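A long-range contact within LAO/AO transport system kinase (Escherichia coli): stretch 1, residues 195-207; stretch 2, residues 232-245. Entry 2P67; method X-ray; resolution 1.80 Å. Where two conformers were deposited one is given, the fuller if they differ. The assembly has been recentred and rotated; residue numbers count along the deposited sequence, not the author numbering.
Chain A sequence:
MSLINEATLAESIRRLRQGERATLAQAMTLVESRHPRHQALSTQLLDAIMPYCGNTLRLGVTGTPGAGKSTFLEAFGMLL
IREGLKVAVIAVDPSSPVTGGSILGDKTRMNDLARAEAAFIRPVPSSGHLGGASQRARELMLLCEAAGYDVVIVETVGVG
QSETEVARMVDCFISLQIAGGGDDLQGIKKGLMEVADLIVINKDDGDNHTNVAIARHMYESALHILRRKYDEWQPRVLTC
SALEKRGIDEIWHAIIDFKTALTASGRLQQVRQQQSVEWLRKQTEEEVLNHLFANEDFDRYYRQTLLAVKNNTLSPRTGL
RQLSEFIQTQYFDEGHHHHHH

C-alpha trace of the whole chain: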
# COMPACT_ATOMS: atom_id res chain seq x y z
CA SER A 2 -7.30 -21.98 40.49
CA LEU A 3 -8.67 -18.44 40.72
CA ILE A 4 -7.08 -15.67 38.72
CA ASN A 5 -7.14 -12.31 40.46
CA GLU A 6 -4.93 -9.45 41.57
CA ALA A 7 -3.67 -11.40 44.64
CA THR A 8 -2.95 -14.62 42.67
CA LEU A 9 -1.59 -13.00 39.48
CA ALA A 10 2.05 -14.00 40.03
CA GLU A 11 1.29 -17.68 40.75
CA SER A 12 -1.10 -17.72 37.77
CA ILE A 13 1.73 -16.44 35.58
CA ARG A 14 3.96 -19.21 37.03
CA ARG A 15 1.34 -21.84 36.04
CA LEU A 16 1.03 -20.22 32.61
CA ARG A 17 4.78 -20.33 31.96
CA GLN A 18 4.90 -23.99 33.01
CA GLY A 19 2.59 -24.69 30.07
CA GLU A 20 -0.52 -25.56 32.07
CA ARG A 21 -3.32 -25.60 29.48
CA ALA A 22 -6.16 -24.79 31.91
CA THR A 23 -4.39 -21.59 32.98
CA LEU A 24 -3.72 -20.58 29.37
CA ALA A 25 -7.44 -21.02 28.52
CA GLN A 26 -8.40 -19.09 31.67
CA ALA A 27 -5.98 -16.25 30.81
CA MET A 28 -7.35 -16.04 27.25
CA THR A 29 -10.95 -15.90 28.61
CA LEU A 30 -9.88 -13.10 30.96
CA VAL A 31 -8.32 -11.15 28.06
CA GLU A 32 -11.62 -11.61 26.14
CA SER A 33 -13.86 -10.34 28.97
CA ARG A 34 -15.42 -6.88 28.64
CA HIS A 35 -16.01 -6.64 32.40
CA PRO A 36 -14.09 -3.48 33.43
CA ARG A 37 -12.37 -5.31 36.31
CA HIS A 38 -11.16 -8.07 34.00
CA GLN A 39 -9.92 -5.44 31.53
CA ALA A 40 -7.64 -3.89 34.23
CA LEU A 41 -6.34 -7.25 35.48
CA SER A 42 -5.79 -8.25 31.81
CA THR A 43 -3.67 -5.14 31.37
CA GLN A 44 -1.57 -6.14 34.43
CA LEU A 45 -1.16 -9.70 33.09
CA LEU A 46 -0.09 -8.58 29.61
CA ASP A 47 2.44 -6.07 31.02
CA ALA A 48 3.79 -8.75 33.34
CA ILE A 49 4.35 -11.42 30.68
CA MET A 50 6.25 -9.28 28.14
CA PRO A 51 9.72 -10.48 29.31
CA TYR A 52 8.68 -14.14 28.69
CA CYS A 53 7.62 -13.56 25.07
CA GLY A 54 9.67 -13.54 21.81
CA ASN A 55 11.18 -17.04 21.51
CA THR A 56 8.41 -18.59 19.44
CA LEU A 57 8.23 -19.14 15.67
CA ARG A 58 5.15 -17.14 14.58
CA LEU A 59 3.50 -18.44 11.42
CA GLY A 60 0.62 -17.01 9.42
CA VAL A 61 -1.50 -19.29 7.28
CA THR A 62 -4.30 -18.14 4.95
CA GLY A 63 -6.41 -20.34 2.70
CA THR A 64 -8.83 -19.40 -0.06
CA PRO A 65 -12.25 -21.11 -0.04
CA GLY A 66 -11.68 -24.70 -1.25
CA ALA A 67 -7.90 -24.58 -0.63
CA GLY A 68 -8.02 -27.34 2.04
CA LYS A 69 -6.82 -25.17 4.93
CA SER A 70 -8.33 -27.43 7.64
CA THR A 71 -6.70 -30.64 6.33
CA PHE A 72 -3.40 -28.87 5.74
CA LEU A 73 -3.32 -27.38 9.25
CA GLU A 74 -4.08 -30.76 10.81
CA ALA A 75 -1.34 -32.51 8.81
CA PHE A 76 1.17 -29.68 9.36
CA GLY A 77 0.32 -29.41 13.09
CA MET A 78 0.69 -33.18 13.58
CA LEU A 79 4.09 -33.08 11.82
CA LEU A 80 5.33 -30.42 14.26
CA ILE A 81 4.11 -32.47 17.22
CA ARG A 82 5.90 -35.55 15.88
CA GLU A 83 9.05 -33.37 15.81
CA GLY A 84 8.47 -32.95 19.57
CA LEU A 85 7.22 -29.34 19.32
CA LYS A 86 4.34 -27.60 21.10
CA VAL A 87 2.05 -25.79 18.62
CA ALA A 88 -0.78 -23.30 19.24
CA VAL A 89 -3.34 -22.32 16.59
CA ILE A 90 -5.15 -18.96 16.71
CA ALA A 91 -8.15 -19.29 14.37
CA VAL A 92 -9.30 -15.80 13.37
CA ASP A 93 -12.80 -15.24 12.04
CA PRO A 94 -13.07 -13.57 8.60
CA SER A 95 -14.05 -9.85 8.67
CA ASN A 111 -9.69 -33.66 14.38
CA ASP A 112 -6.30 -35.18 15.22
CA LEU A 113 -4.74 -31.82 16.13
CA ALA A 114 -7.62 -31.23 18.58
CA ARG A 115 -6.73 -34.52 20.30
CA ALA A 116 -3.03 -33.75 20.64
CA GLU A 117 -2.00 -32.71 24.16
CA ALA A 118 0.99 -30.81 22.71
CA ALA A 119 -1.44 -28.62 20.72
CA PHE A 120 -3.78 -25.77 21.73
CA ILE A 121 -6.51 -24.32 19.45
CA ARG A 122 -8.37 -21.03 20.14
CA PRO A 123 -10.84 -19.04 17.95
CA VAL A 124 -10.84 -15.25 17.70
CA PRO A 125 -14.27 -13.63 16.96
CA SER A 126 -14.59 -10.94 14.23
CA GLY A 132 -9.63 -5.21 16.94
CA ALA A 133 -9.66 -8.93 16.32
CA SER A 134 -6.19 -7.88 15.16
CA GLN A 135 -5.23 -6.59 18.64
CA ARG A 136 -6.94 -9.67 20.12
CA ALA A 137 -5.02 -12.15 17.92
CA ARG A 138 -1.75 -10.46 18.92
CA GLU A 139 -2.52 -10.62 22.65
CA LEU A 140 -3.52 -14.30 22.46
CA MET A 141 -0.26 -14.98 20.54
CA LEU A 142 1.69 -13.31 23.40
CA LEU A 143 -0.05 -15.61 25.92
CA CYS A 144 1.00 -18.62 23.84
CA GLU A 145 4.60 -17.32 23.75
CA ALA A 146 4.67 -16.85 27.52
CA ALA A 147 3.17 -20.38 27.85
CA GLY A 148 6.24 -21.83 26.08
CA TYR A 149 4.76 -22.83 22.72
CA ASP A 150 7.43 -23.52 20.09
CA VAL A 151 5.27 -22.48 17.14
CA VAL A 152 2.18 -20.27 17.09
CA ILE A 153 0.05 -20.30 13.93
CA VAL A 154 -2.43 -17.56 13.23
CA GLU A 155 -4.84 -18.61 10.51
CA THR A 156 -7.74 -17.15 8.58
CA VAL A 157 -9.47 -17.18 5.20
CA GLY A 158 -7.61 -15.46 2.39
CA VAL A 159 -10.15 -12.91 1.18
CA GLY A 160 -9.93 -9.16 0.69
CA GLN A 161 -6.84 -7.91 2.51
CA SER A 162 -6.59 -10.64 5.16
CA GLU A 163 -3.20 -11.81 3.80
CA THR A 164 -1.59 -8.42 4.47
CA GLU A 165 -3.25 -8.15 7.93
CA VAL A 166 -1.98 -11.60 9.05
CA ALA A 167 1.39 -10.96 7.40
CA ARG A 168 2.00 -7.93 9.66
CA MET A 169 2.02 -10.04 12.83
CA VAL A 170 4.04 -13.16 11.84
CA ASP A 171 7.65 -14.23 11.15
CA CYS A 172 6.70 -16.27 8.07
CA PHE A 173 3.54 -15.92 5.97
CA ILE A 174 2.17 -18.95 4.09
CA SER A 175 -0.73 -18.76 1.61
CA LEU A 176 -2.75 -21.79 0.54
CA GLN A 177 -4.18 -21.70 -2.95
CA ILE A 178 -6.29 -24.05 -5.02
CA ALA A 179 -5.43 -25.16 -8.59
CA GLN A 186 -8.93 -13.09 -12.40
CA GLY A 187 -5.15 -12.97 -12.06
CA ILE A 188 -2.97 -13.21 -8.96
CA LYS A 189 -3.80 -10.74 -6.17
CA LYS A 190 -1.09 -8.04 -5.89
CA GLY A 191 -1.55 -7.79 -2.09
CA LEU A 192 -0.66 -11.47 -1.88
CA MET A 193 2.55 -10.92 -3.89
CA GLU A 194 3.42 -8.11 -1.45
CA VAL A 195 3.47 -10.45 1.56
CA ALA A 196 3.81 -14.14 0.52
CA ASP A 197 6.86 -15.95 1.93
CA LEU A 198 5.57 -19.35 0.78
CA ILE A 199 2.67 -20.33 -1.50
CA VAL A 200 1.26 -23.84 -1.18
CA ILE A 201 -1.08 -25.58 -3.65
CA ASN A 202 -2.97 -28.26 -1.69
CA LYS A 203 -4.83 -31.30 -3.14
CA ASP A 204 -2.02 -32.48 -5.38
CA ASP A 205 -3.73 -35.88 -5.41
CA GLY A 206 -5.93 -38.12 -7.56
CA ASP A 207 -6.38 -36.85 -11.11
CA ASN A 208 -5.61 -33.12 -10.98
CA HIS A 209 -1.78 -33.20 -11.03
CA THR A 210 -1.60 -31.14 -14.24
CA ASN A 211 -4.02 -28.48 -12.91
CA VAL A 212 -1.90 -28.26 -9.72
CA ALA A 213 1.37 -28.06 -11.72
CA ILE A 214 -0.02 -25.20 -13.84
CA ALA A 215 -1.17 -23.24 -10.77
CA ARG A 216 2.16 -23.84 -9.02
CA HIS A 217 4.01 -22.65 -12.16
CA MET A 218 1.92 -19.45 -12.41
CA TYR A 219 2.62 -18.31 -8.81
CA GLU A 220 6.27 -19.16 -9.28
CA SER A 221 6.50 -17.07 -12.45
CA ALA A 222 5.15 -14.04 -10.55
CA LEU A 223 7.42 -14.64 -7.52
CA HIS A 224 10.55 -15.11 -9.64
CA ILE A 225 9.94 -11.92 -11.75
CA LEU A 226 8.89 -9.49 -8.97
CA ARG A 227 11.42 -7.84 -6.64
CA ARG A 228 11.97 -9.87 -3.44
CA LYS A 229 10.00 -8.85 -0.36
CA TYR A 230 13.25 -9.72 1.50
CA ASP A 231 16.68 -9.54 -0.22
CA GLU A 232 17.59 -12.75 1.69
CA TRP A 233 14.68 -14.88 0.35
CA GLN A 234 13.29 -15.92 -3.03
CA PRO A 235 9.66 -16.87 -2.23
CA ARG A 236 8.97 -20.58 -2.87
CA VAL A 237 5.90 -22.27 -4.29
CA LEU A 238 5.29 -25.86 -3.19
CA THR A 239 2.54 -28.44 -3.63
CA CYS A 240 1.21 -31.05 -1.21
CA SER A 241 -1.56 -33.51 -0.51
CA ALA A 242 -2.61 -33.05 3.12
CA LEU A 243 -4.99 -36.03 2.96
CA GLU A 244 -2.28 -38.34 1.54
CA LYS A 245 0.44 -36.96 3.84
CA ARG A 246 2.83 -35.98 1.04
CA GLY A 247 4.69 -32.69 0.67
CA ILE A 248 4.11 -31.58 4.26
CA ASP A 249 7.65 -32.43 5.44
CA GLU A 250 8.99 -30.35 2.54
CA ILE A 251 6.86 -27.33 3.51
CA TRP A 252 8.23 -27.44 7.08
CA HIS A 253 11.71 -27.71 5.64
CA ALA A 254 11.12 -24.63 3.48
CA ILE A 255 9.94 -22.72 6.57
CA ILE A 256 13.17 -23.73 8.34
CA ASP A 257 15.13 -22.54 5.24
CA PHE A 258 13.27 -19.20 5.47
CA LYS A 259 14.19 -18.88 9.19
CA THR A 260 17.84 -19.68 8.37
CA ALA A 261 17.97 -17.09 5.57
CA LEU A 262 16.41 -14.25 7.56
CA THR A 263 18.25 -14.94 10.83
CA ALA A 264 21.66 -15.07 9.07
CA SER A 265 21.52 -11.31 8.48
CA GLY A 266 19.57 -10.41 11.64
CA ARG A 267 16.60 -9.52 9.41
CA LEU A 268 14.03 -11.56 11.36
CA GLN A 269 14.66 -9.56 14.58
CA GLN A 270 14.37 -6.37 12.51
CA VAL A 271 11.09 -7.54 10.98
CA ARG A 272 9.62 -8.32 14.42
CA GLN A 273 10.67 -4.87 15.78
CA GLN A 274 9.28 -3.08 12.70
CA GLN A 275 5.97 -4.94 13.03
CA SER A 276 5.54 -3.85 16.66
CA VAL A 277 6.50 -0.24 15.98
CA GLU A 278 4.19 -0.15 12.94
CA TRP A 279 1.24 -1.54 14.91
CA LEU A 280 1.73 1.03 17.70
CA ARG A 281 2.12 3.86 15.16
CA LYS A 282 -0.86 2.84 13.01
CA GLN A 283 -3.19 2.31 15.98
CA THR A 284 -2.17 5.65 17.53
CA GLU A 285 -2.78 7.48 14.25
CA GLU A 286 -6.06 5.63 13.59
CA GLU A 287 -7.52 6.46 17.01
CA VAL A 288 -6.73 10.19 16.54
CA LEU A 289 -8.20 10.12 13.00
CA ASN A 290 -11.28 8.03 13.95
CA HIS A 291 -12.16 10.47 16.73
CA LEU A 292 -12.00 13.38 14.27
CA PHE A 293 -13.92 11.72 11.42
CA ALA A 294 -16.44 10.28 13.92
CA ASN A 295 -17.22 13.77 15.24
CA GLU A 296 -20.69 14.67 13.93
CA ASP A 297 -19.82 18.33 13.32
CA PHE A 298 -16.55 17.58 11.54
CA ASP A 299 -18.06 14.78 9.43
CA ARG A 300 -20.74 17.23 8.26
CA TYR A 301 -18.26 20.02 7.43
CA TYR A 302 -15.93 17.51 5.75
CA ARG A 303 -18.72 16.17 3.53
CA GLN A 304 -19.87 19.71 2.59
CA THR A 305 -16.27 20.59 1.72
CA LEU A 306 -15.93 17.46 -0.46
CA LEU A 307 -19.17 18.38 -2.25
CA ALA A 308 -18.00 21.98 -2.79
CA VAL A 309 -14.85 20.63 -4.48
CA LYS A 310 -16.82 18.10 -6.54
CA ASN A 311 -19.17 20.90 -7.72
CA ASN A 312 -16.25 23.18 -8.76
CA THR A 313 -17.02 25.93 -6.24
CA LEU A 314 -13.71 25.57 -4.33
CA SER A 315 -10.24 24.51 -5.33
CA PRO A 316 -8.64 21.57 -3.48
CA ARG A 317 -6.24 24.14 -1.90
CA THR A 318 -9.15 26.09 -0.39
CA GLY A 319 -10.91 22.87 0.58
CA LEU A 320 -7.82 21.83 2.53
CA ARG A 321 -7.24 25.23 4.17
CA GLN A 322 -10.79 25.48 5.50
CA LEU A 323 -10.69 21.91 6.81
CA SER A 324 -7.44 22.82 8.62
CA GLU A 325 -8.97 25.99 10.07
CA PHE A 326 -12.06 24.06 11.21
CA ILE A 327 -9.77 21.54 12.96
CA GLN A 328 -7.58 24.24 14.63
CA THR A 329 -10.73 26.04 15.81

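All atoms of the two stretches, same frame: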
# COMPACT_ATOMS: atom_id res chain seq x y z
N VAL A 195 3.22 -9.85 0.24
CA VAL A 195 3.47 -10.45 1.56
C VAL A 195 3.85 -11.94 1.59
O VAL A 195 4.40 -12.40 2.59
CB VAL A 195 2.26 -10.23 2.52
CG1 VAL A 195 1.98 -8.71 2.69
CG2 VAL A 195 1.03 -10.96 2.03
N ALA A 196 3.57 -12.69 0.52
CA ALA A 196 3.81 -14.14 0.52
C ALA A 196 5.27 -14.49 0.76
O ALA A 196 6.14 -13.99 0.06
CB ALA A 196 3.33 -14.79 -0.80
N ASP A 197 5.52 -15.34 1.77
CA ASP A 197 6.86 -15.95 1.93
C ASP A 197 6.90 -17.33 1.28
O ASP A 197 7.94 -17.74 0.71
CB ASP A 197 7.27 -16.02 3.41
CG ASP A 197 7.39 -14.63 4.03
OD1 ASP A 197 7.89 -13.71 3.35
OD2 ASP A 197 6.93 -14.46 5.18
N LEU A 198 5.79 -18.05 1.43
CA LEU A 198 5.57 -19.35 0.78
C LEU A 198 4.15 -19.41 0.22
O LEU A 198 3.22 -18.91 0.85
CB LEU A 198 5.81 -20.50 1.77
CG LEU A 198 7.27 -20.68 2.19
CD1 LEU A 198 7.41 -21.47 3.51
CD2 LEU A 198 8.07 -21.34 1.07
N ILE A 199 3.98 -20.02 -0.96
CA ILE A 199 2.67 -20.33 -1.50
C ILE A 199 2.59 -21.84 -1.59
O ILE A 199 3.56 -22.50 -2.00
CB ILE A 199 2.45 -19.76 -2.94
CG1 ILE A 199 2.61 -18.23 -2.94
CG2 ILE A 199 1.07 -20.18 -3.48
CD1 ILE A 199 1.43 -17.45 -2.46
N VAL A 200 1.45 -22.39 -1.18
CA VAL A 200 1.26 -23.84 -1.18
C VAL A 200 -0.01 -24.18 -1.96
O VAL A 200 -1.06 -23.58 -1.74
CB VAL A 200 1.17 -24.42 0.26
CG1 VAL A 200 0.75 -25.90 0.20
CG2 VAL A 200 2.52 -24.26 1.04
N ILE A 201 0.09 -25.12 -2.90
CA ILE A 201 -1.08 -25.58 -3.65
C ILE A 201 -1.44 -26.94 -3.07
O ILE A 201 -0.70 -27.92 -3.24
CB ILE A 201 -0.81 -25.70 -5.19
CG1 ILE A 201 -0.03 -24.48 -5.75
CG2 ILE A 201 -2.12 -25.98 -5.96
CD1 ILE A 201 -0.79 -23.11 -5.76
N ASN A 202 -2.55 -27.01 -2.34
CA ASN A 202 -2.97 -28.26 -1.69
C ASN A 202 -3.79 -29.10 -2.69
O ASN A 202 -4.17 -28.61 -3.75
CB ASN A 202 -3.77 -27.96 -0.40
CG ASN A 202 -3.88 -29.15 0.57
OD1 ASN A 202 -3.18 -30.17 0.47
ND2 ASN A 202 -4.78 -29.00 1.55
N LYS A 203 -4.00 -30.37 -2.35
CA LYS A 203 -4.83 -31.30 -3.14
C LYS A 203 -4.14 -31.72 -4.43
O LYS A 203 -4.79 -31.93 -5.47
CB LYS A 203 -6.24 -30.75 -3.41
CG LYS A 203 -7.01 -30.40 -2.13
CD LYS A 203 -8.39 -29.83 -2.42
CE LYS A 203 -9.07 -29.46 -1.10
NZ LYS A 203 -10.30 -28.65 -1.32
N ASP A 204 -2.82 -31.84 -4.34
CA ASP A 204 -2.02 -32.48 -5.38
C ASP A 204 -2.18 -33.99 -5.22
O ASP A 204 -1.27 -34.69 -4.77
CB ASP A 204 -0.53 -32.09 -5.29
CG ASP A 204 0.25 -32.46 -6.55
OD1 ASP A 204 -0.39 -32.94 -7.51
OD2 ASP A 204 1.49 -32.28 -6.59
N ASP A 205 -3.36 -34.48 -5.59
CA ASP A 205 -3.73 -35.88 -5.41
C ASP A 205 -4.76 -36.29 -6.46
O ASP A 205 -5.36 -35.42 -7.12
CB ASP A 205 -4.27 -36.13 -3.98
CG ASP A 205 -5.49 -35.27 -3.64
OD1 ASP A 205 -6.41 -35.16 -4.48
OD2 ASP A 205 -5.53 -34.70 -2.52
N GLY A 206 -4.96 -37.59 -6.60
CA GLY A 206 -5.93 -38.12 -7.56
C GLY A 206 -5.58 -37.74 -8.99
O GLY A 206 -4.47 -38.01 -9.46
N ASP A 207 -6.52 -37.10 -9.68
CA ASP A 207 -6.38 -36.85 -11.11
C ASP A 207 -6.03 -35.41 -11.52
O ASP A 207 -5.83 -35.13 -12.71
CB ASP A 207 -7.61 -37.36 -11.86
CG ASP A 207 -7.70 -38.87 -11.85
OD1 ASP A 207 -6.65 -39.54 -12.06
OD2 ASP A 207 -8.82 -39.40 -11.65
N GLU A 232 17.08 -11.44 1.25
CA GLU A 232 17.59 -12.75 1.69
C GLU A 232 16.83 -13.98 1.17
O GLU A 232 17.32 -15.08 1.31
CB GLU A 232 17.52 -12.81 3.23
CG GLU A 232 18.41 -11.83 3.97
CD GLU A 232 17.79 -10.46 4.19
OE1 GLU A 232 16.69 -10.17 3.68
OE2 GLU A 232 18.43 -9.65 4.90
N TRP A 233 15.62 -13.77 0.63
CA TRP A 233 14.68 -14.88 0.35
C TRP A 233 13.95 -14.78 -0.99
O TRP A 233 13.20 -13.83 -1.23
CB TRP A 233 13.65 -14.97 1.50
CG TRP A 233 12.65 -16.12 1.43
CD1 TRP A 233 11.32 -16.02 1.17
CD2 TRP A 233 12.92 -17.53 1.61
NE1 TRP A 233 10.73 -17.27 1.18
CE2 TRP A 233 11.70 -18.21 1.44
CE3 TRP A 233 14.08 -18.28 1.90
CZ2 TRP A 233 11.58 -19.60 1.57
CZ3 TRP A 233 13.97 -19.67 2.03
CH2 TRP A 233 12.72 -20.31 1.88
N GLN A 234 14.18 -15.76 -1.88
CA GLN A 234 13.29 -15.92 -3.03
C GLN A 234 12.08 -16.71 -2.54
O GLN A 234 12.23 -17.84 -2.05
CB GLN A 234 13.95 -16.68 -4.20
CG GLN A 234 13.20 -16.43 -5.55
CD GLN A 234 13.50 -15.04 -6.15
OE1 GLN A 234 14.66 -14.65 -6.31
NE2 GLN A 234 12.45 -14.28 -6.46
N PRO A 235 10.86 -16.11 -2.63
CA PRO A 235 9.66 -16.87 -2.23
C PRO A 235 9.56 -18.21 -2.96
O PRO A 235 9.93 -18.30 -4.15
CB PRO A 235 8.51 -15.95 -2.63
CG PRO A 235 9.10 -14.56 -2.55
CD PRO A 235 10.53 -14.73 -3.03
N ARG A 236 9.08 -19.24 -2.28
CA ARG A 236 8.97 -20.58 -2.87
C ARG A 236 7.52 -20.98 -3.00
O ARG A 236 6.68 -20.56 -2.20
CB ARG A 236 9.68 -21.63 -2.01
CG ARG A 236 11.17 -21.36 -1.82
CD ARG A 236 11.81 -22.47 -0.99
NE ARG A 236 13.21 -22.15 -0.73
CZ ARG A 236 14.02 -22.86 0.05
NH1 ARG A 236 13.58 -23.99 0.59
NH2 ARG A 236 15.26 -22.44 0.26
N VAL A 237 7.24 -21.79 -4.02
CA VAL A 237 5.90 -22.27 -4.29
C VAL A 237 5.98 -23.79 -4.30
O VAL A 237 6.70 -24.38 -5.14
CB VAL A 237 5.34 -21.74 -5.63
CG1 VAL A 237 3.88 -22.16 -5.82
CG2 VAL A 237 5.47 -20.21 -5.71
N LEU A 238 5.26 -24.41 -3.37
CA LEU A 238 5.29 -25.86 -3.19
C LEU A 238 3.90 -26.45 -3.35
O LEU A 238 2.91 -25.74 -3.29
CB LEU A 238 5.88 -26.23 -1.82
CG LEU A 238 7.30 -25.72 -1.51
CD1 LEU A 238 7.81 -26.26 -0.19
CD2 LEU A 238 8.26 -26.08 -2.63
N THR A 239 3.82 -27.76 -3.59
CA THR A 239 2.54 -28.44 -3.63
C THR A 239 2.55 -29.56 -2.60
O THR A 239 3.62 -30.05 -2.19
CB THR A 239 2.24 -29.07 -5.01
OG1 THR A 239 3.12 -30.19 -5.20
CG2 THR A 239 2.38 -28.04 -6.18
N CYS A 240 1.35 -29.97 -2.18
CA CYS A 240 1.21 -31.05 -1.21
C CYS A 240 -0.12 -31.75 -1.37
O CYS A 240 -1.00 -31.27 -2.08
CB CYS A 240 1.38 -30.53 0.23
SG CYS A 240 0.14 -29.34 0.80
N SER A 241 -0.25 -32.91 -0.74
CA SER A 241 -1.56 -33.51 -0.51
C SER A 241 -1.68 -33.75 0.98
O SER A 241 -1.09 -34.69 1.49
CB SER A 241 -1.72 -34.85 -1.25
OG SER A 241 -3.05 -35.33 -1.08
N ALA A 242 -2.42 -32.88 1.67
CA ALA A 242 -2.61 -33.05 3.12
C ALA A 242 -3.20 -34.43 3.41
O ALA A 242 -2.68 -35.16 4.23
CB ALA A 242 -3.51 -31.96 3.67
N LEU A 243 -4.26 -34.78 2.69
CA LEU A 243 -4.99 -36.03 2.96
C LEU A 243 -4.23 -37.32 2.62
O LEU A 243 -4.60 -38.39 3.12
CB LEU A 243 -6.40 -36.00 2.36
CG LEU A 243 -7.45 -35.16 3.12
CD1 LEU A 243 -8.86 -35.47 2.62
CD2 LEU A 243 -7.39 -35.34 4.66
N GLU A 244 -3.17 -37.21 1.82
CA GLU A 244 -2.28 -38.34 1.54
C GLU A 244 -0.96 -38.27 2.32
O GLU A 244 -0.12 -39.16 2.20
CB GLU A 244 -1.97 -38.46 0.05
CG GLU A 244 -3.20 -38.65 -0.82
CD GLU A 244 -2.88 -39.32 -2.15
OE1 GLU A 244 -1.70 -39.69 -2.38
OE2 GLU A 244 -3.82 -39.48 -2.97
N LYS A 245 -0.79 -37.20 3.09
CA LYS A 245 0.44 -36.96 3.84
C LYS A 245 1.70 -36.97 2.95
O LYS A 245 2.68 -37.67 3.23
CB LYS A 245 0.57 -37.93 5.04
CG LYS A 245 -0.13 -37.44 6.30
CD LYS A 245 -1.65 -37.46 6.18
CE LYS A 245 -2.28 -36.42 7.10
NZ LYS A 245 -3.68 -36.12 6.72
O HOH W 1 -5.24 -32.96 0.10

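The most distinctive feature of this contact is the way a short parallel strand pairing gives way, at its C-terminal end, to a cluster of polar side chains bonded across to the other stretch. Just beyond the paired strands, two successive aspartates each accept a hydrogen bond from a hydroxyl of the other stretch: Thr 239 OG1 donates to Asp 204 OD2 at 3.0 Å, and Ser 241 OG donates to Asp 205 OD2 at 2.9 Å. Both aspartates direct their CA-to-CB bonds toward the second stretch, and the carboxylates, as strong acceptors, fix the donor role of each hydroxyl.

The strands themselves, around residues 198-201 and 236-239, run parallel, with their axes inclined by 21° and approaching to 4.6 Å. Leu 198, Ile 199, Val 200 and Ile 201 lie level with Arg 236, Val 237, Leu 238 and Thr 239, respectively. As is usual in parallel pairing, one residue bonds to two that flank its partner. Ile 199 N donates to Arg 236 O at 3.0 Å, while Ile 199 O accepts from Leu 238 N at 2.9 Å; Ile 201 repeats the pattern, its N donating to Leu 238 O at 2.9 Å and its O accepting from Cys 240 N at 3.1 Å. The carbonyls also receive CA-H...O contacts, among them Val 237 CA to Ile 199 O and Val 200 CA to Leu 238 O, both at 3.3 Å.

Side chains alternate between the two faces of the sheet. Leu 198, Val 200, Arg 236 and Leu 238 share one face, where Leu 198 CD2 comes within 3.5 Å of Arg 236 CB, the aliphatic base of a side chain whose end leads away. Ile 199, Ile 201, Val 237 and Thr 239 occupy the other face; there Ile 199 CB packs 4.0 Å from Val 237 CG1, and Ile 201 CB lies 4.1 Å from the methyl Thr 239 CG2. Thr 239 thus combines an apolar neighbor with its hydroxyl bond to Asp 204.

Before the strands, Trp 233 anchors the other end of the contact. Its indole NE1 donates to Asp 197 O at 2.9 Å in a nearly linear bond of 178°, and Leu 198 CD2 sits at the ring edge, 3.9 Å from Trp 233 CZ2. One ring edge therefore serves both a polar and an apolar contact.

After the strands, Cys 240 O accepts from Asp 204 N at 3.0 Å, carrying the backbone connection into the loop. The sulfur Cys 240 SG lies 3.5 Å from Val 200 CG1. Nearby, the end of the Asn 202 side chain comes closer to the second stretch, and Asn 202 OD1 accepts from Ala 242 N at 3.1 Å. The oxygen of water 1 donates to Asp 205 OD2 at 3.2 Å and, more weakly, to Asn 202 OD1 at 3.5 Å, while accepting a weak bond from Leu 243 N at 3.3 Å, so that solvent too joins the two stretches.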